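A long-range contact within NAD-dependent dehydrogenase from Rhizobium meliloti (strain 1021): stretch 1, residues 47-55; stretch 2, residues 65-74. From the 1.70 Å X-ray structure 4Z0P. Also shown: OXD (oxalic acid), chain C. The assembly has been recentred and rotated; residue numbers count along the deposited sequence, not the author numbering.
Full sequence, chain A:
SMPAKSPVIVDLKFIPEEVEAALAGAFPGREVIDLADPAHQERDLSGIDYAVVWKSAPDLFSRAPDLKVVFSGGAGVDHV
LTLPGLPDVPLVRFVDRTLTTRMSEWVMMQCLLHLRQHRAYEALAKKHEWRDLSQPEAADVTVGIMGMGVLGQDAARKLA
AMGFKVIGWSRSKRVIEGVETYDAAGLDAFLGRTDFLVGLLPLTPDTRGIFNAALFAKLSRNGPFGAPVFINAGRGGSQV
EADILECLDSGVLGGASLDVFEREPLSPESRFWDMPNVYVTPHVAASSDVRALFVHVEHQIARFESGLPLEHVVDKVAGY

Stretch 1 (47-55) GIDYAVVWK
Stretch 2, residues 65-74: PDLKVVFSGG

Two neighbouring parallel strands, 50-54 and 69-72, form this contact. Their N-to-C directions differ by 28° and their axes approach to 4.8 Å. The register pairs Tyr50 with Val69, Ala51 with Val70, Val52 with Phe71 and Val53 with Ser72, at CA-CA distances of 5.4, 5.3, 4.6 and 5.2 Å. Extended backbone, with phi from about -154° to -74° and psi from 117° to 144°, carries both strands.

The hydrogen bonds follow the parallel rule, in which a residue of one strand bonds to residues flanking its partner on the other. Val69 N donates to Asp49 O (3.2 Å), Phe71 N to Ala51 O (2.8 Å) and Gly73 N to Val53 O (2.9 Å), while Val53 N returns a bond to Phe71 O (2.9 Å). Asp49 O also accepts from Lys68 N at 2.7 Å, so one carbonyl gathers two amides where the ladder begins; the phi/psi values there are -89/-26 for Asp49, -61/139 for Leu67 and -104/-27 for Lys68. Between these bonds, CA-H...O contacts help fill the gap: Tyr50 CA lies 3.6 Å from Val69 O, and Val52 CA lies 3.3 Å from Phe71 O.

Side chains alternate between the faces. Tyr50, Val52, Val69 and Phe71 share one. Tyr50 (chi1 -50°, m; chi2 -60°) turns its ring edge to Val69, with CE1 4.1 Å from Val69 CG2, and brings CD1 to 4.2 Å from Phe71 CE2. Phe71, m with chi2 -87°, presents its own ring edge to Tyr50 CD1 and Ala51 O. Val52, t at -166°, sets CG1 4.1 Å from Phe71 CB; Val69 is also t, at -171°.

The face of Ala51, Val53, Val70 and Ser72 is built from smaller groups. Ala51 CB is met by Leu67 CD2 at 3.9 Å: Leu67 leaves its backbone sideways, but its m,t rotamer (-65°, 171°) carries its end nearer stretch 1. Val53 (m, -58°) and Val70 (t, -178°) join through CG2 and CG1 at 4.1 Å.

Before the strands, polar groups tie the loops. Gly47, whose positive phi (75°, psi 5°) favours glycine, donates from N to Asp66 OD2 at 2.7 Å; Asp66 points toward stretch 1, with chi1 -56° (m) and chi2 -47° placing that oxygen. A water bridges Ile48 O (2.8 Å) and Asp66 N (2.9 Å). Asp49 (m, -68°; chi2 -4°) merely packs, CG 3.5 Å from CD of Lys68, which is m,t and unmodelled beyond CD.

At the far end, Trp54 (t, -168°; chi2 -111°) starts sideways, then swings its indole nearer to stretch 2. Ser72 OG lies 3.5 Å from Trp54 CZ3 at the ring edge, and Trp54 CE3 is 3.5 Å from Gly74 N. An ideal CB on Gly74 would sit 2.6 Å from Trp54 CZ3, a clash, so glycine makes room for the indole. Ser72, t at -179°, donates from OG to Gly74 O (3.0 Å), spanning Gly73 (-74/-7). Oxalic acid lies close by, O3 3.1 Å from Gly74 CA and O5 3.5 Å from Trp54 CH2.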

# COMPACT_ATOMS: atom_id res chain seq x y z
N GLY A 47 8.26 -25.28 39.38
CA GLY A 47 7.30 -24.53 40.17
C GLY A 47 6.78 -23.25 39.56
O GLY A 47 6.01 -22.55 40.20
N ILE A 48 7.16 -22.96 38.32
CA ILE A 48 6.76 -21.75 37.62
C ILE A 48 5.61 -22.10 36.68
O ILE A 48 5.68 -23.07 35.93
CB ILE A 48 7.94 -21.14 36.84
CG1 ILE A 48 9.03 -20.70 37.84
CG2 ILE A 48 7.46 -19.97 35.97
CD1 ILE A 48 10.30 -20.23 37.17
N ASP A 49 4.56 -21.27 36.71
CA ASP A 49 3.29 -21.58 36.05
C ASP A 49 3.18 -21.12 34.60
O ASP A 49 2.38 -21.68 33.84
CB ASP A 49 2.13 -20.96 36.81
CG ASP A 49 1.89 -21.58 38.18
OD1 ASP A 49 2.55 -22.56 38.59
OD2 ASP A 49 1.02 -21.02 38.85
N TYR A 50 3.93 -20.08 34.20
CA TYR A 50 3.68 -19.41 32.92
C TYR A 50 4.99 -19.15 32.18
O TYR A 50 6.00 -18.79 32.79
CB TYR A 50 3.01 -18.05 33.16
CG TYR A 50 1.81 -18.12 34.06
CD1 TYR A 50 0.72 -18.90 33.72
CD2 TYR A 50 1.75 -17.39 35.26
CE1 TYR A 50 -0.39 -18.98 34.55
CE2 TYR A 50 0.64 -17.46 36.09
CZ TYR A 50 -0.43 -18.27 35.73
OH TYR A 50 -1.56 -18.37 36.54
N ALA A 51 4.95 -19.36 30.86
CA ALA A 51 6.08 -19.05 29.97
C ALA A 51 5.54 -18.44 28.69
O ALA A 51 4.46 -18.85 28.22
CB ALA A 51 6.86 -20.29 29.65
N VAL A 52 6.25 -17.44 28.17
CA VAL A 52 5.96 -16.78 26.90
C VAL A 52 7.14 -17.05 25.99
O VAL A 52 8.28 -16.70 26.34
CB VAL A 52 5.77 -15.25 27.05
CG1 VAL A 52 5.12 -14.70 25.76
CG2 VAL A 52 4.96 -14.91 28.26
N VAL A 53 6.90 -17.77 24.89
CA VAL A 53 8.00 -18.43 24.16
C VAL A 53 7.94 -18.17 22.66
O VAL A 53 6.85 -18.12 22.07
CB VAL A 53 8.06 -19.94 24.46
CG1 VAL A 53 8.22 -20.17 25.97
CG2 VAL A 53 6.86 -20.70 23.88
N TRP A 54 9.11 -18.04 22.05
CA TRP A 54 9.26 -17.96 20.60
C TRP A 54 10.63 -18.46 20.22
O TRP A 54 11.62 -17.91 20.67
CB TRP A 54 9.09 -16.52 20.11
CG TRP A 54 8.96 -16.45 18.63
CD1 TRP A 54 9.85 -15.94 17.72
CD2 TRP A 54 7.82 -16.91 17.86
NE1 TRP A 54 9.32 -16.04 16.43
CE2 TRP A 54 8.09 -16.64 16.50
CE3 TRP A 54 6.61 -17.52 18.21
CZ2 TRP A 54 7.18 -16.98 15.48
CZ3 TRP A 54 5.72 -17.85 17.19
CH2 TRP A 54 6.01 -17.57 15.86
N LYS A 55 10.68 -19.53 19.42
CA LYS A 55 11.93 -20.15 18.98
C LYS A 55 12.81 -20.55 20.16
O LYS A 55 14.03 -20.34 20.16
CB LYS A 55 12.68 -19.24 17.98
CG LYS A 55 11.95 -19.11 16.67
CD LYS A 55 12.67 -18.11 15.77
CE LYS A 55 12.34 -18.34 14.32
NZ LYS A 55 12.97 -17.27 13.50
N PRO A 65 9.04 -27.91 34.12
CA PRO A 65 8.07 -28.98 34.00
C PRO A 65 6.70 -28.73 34.61
O PRO A 65 5.84 -29.58 34.50
CB PRO A 65 8.75 -30.12 34.78
CG PRO A 65 9.56 -29.42 35.83
CD PRO A 65 10.09 -28.22 35.12
N ASP A 66 6.50 -27.60 35.27
CA ASP A 66 5.27 -27.37 36.03
C ASP A 66 4.42 -26.26 35.44
O ASP A 66 3.49 -25.74 36.08
CB ASP A 66 5.64 -27.06 37.46
CG ASP A 66 6.50 -28.14 38.07
OD1 ASP A 66 6.13 -29.33 37.91
OD2 ASP A 66 7.53 -27.83 38.72
N LEU A 67 4.68 -25.95 34.18
CA LEU A 67 3.91 -24.91 33.51
C LEU A 67 2.43 -25.29 33.47
O LEU A 67 2.08 -26.47 33.29
CB LEU A 67 4.41 -24.67 32.10
CG LEU A 67 5.82 -24.09 32.00
CD1 LEU A 67 6.29 -24.10 30.56
CD2 LEU A 67 5.91 -22.69 32.55
N LYS A 68 1.60 -24.29 33.71
CA LYS A 68 0.13 -24.44 33.69
C LYS A 68 -0.48 -23.86 32.42
O LYS A 68 -1.57 -24.27 32.00
CB LYS A 68 -0.52 -23.77 34.90
CG LYS A 68 -0.16 -24.43 36.24
CD LYS A 68 -0.82 -23.70 37.38
N VAL A 69 0.20 -22.87 31.82
CA VAL A 69 -0.20 -22.31 30.52
C VAL A 69 1.07 -21.88 29.79
O VAL A 69 1.96 -21.28 30.38
CB VAL A 69 -1.10 -21.05 30.66
CG1 VAL A 69 -1.67 -20.64 29.29
CG2 VAL A 69 -2.22 -21.26 31.65
N VAL A 70 1.12 -22.22 28.50
CA VAL A 70 2.17 -21.82 27.60
C VAL A 70 1.61 -20.76 26.66
O VAL A 70 0.53 -20.93 26.08
CB VAL A 70 2.71 -23.01 26.82
CG1 VAL A 70 3.85 -22.60 25.90
CG2 VAL A 70 3.19 -24.08 27.78
N PHE A 71 2.33 -19.65 26.51
CA PHE A 71 1.93 -18.56 25.64
C PHE A 71 2.90 -18.45 24.48
O PHE A 71 4.07 -18.27 24.71
CB PHE A 71 1.92 -17.24 26.39
CG PHE A 71 0.92 -17.20 27.50
CD1 PHE A 71 -0.39 -16.82 27.24
CD2 PHE A 71 1.27 -17.56 28.79
CE1 PHE A 71 -1.34 -16.81 28.25
CE2 PHE A 71 0.31 -17.52 29.82
CZ PHE A 71 -0.99 -17.14 29.52
N SER A 72 2.40 -18.57 23.26
CA SER A 72 3.23 -18.28 22.09
C SER A 72 3.43 -16.78 21.94
O SER A 72 2.49 -15.99 22.07
CB SER A 72 2.57 -18.83 20.82
OG SER A 72 3.39 -18.57 19.69
N GLY A 73 4.64 -16.38 21.58
CA GLY A 73 4.91 -15.00 21.19
C GLY A 73 4.39 -14.57 19.83
O GLY A 73 4.46 -13.37 19.49
N GLY A 74 3.86 -15.52 19.06
CA GLY A 74 3.32 -15.26 17.73
C GLY A 74 1.95 -15.88 17.56
O GLY A 74 1.45 -16.61 18.42
C1 OXD C . 3.80 -15.28 14.01
C2 OXD C . 5.00 -15.05 13.21
O3 OXD C . 3.32 -14.36 14.72
O4 OXD C . 5.84 -14.23 13.60
O5 OXD C . 3.29 -16.42 13.97
O6 OXD C . 5.16 -15.68 12.16
O HOH W 1 7.75 -25.01 35.76
O HOH W 2 3.94 -24.62 38.44